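PDB 4WVA: mannosylglycerate hydrolase MGH1-like glycoside hydrolase domain-containing protein from Thermus thermophilus HB8, which hydrolyses mannosylglycerate, a solute made by thermophiles under osmotic stress, to mannose and glycerate, and also acts on glucosylglycerate. Local coordinates for the interface of chains A and B. Sequence-based numbering; all coordinates share one arbitrary frame. Chains: chain A/B, Uncharacterized protein.

The interface of chains A and B. Residues chain A 243, 307, 367-368; chain B 279.
A loop of chain B carries B:Arg279 onto helices 235-254 and 356-368 of the (alpha/alpha)6-barrel of chain A, a polar contact between two copies of the protein. The B:Arg279 chain reaches out almost straight, running past A:Arg367 and across the acid of A:Asp368. Its NE forms a nearly straight salt-bridging hydrogen bond to the carboxylate oxygen OD2 of A:Asp368 (2.8 Å); OD2 lies in the plane of the guanidinium, whereas NE approaches from above the carboxylate plane. The guanidinium then lies face to face on that of A:Arg243, the planes 10° apart and the two CZ atoms 3.4 Å from each other. The A:Asp368 carboxylate probably offsets this pairing of like charges. A:Arg243 is itself fixed from behind by helix 305-308: the A:Phe307 ring lies over the rim of the opposite face, and NH1 donates in plane to a lone pair of the A:Phe307 carbonyl O (2.9 Å). Bent at chi2 and chi3 (-83° and -41°), the A:Arg367 chain folds back so that NE and NH2 both grip OD1 of A:Asp368, steadying the acid. With an alanine at A:Asp368, NE of B:Arg279 would probably lose its acidic partner, and the guanidinium of A:Arg367 would be freer to turn. The patch centre is about 22 Å from A:Glu393, the likely proton acceptor; the structure alone does not show whether this interface exists outside the crystal. At the guanidinium edge, water 1 joins OD2 of A:Asp368 (2.7 Å) to NH2 of B:Arg279 (3.1 Å).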
ATOM      1  N   ARG A 243      12.039  -3.498   6.089  1.00  9.39           N
ATOM      2  CA  ARG A 243      12.866  -2.392   5.610  1.00  9.27           C
ATOM      3  C   ARG A 243      14.081  -2.913   4.846  1.00  9.21           C
ATOM      4  O   ARG A 243      14.401  -2.409   3.761  1.00  9.45           O
ATOM      5  CB  ARG A 243      13.293  -1.480   6.754  1.00  9.35           C
ATOM      6  CG  ARG A 243      14.239  -0.360   6.351  1.00  9.42           C
ATOM      7  CD  ARG A 243      13.728   0.556   5.253  1.00  9.65           C
ATOM      8  NE  ARG A 243      14.711   1.592   4.954  1.00 10.11           N
ATOM      9  CZ  ARG A 243      14.802   2.771   5.587  1.00 10.60           C
ATOM     10  NH1 ARG A 243      13.957   3.104   6.539  1.00 11.12           N
ATOM     11  NH2 ARG A 243      15.749   3.630   5.251  1.00 11.41           N
ATOM     12  N   PHE A 307       9.702   2.625  10.380  1.00  9.76           N
ATOM     13  CA  PHE A 307      10.991   2.464   9.716  1.00 10.09           C
ATOM     14  C   PHE A 307      10.862   1.522   8.515  1.00 10.76           C
ATOM     15  O   PHE A 307      11.605   1.641   7.541  1.00 10.97           O
ATOM     16  CB  PHE A 307      11.984   1.916  10.752  1.00 10.04           C
ATOM     17  CG  PHE A 307      13.420   1.829  10.291  1.00 10.54           C
ATOM     18  CD1 PHE A 307      14.162   2.977  10.062  1.00 10.68           C
ATOM     19  CD2 PHE A 307      14.040   0.598  10.125  1.00 10.89           C
ATOM     20  CE1 PHE A 307      15.488   2.909   9.689  1.00 10.86           C
ATOM     21  CE2 PHE A 307      15.373   0.525   9.761  1.00 11.00           C
ATOM     22  CZ  PHE A 307      16.088   1.676   9.527  1.00 10.96           C
ATOM     23  N   ARG A 367      10.063  10.847  10.530  1.00 11.14           N
ATOM     24  CA  ARG A 367      10.442  11.811   9.487  1.00 11.70           C
ATOM     25  C   ARG A 367       9.831  11.411   8.161  1.00 11.04           C
ATOM     26  O   ARG A 367       9.285  12.255   7.441  1.00 11.03           O
ATOM     27  CB  ARG A 367      11.968  11.913   9.370  1.00 13.28           C
ATOM     28  CG  ARG A 367      12.480  12.960   8.380  1.00 15.15           C
ATOM     29  CD  ARG A 367      12.521  12.507   6.918  1.00 16.60           C
ATOM     30  NE  ARG A 367      13.013  11.133   6.796  1.00 17.72           N
ATOM     31  CZ  ARG A 367      14.295  10.764   6.787  1.00 19.54           C
ATOM     32  NH1 ARG A 367      15.268  11.672   6.854  1.00 21.59           N
ATOM     33  NH2 ARG A 367      14.603   9.468   6.701  1.00 18.29           N
ATOM     34  N   ASP A 368       9.910  10.129   7.836  1.00 10.66           N
ATOM     35  CA  ASP A 368       9.430   9.638   6.554  1.00 10.68           C
ATOM     36  C   ASP A 368       7.912   9.848   6.422  1.00 11.03           C
ATOM     37  O   ASP A 368       7.393   9.973   5.304  1.00 11.27           O
ATOM     38  CB  ASP A 368       9.736   8.146   6.404  1.00 10.63           C
ATOM     39  CG  ASP A 368      11.216   7.841   6.254  1.00 10.68           C
ATOM     40  OD1 ASP A 368      12.023   8.748   5.926  1.00 10.41           O
ATOM     41  OD2 ASP A 368      11.581   6.647   6.441  1.00 10.79           O
TER
ATOM     42  N   ARG B 279      15.377   8.998   0.722  1.00 12.43           N
ATOM     43  CA  ARG B 279      15.047   9.628   1.994  1.00 13.39           C
ATOM     44  C   ARG B 279      15.932  10.810   2.363  1.00 14.41           C
ATOM     45  O   ARG B 279      15.437  11.773   2.932  1.00 14.82           O
ATOM     46  CB  ARG B 279      15.067   8.598   3.123  1.00 13.58           C
ATOM     47  CG  ARG B 279      13.921   7.615   3.058  1.00 13.40           C
ATOM     48  CD  ARG B 279      14.189   6.475   4.023  1.00 13.57           C
ATOM     49  NE  ARG B 279      13.054   5.593   4.280  1.00 13.39           N
ATOM     50  CZ  ARG B 279      12.748   4.511   3.571  1.00 13.78           C
ATOM     51  NH1 ARG B 279      13.445   4.181   2.487  1.00 13.91           N
ATOM     52  NH2 ARG B 279      11.717   3.749   3.944  1.00 14.74           N
TER
HETATM   53  O   HOH W   1       9.901   4.530   6.303  1.00 10.99           O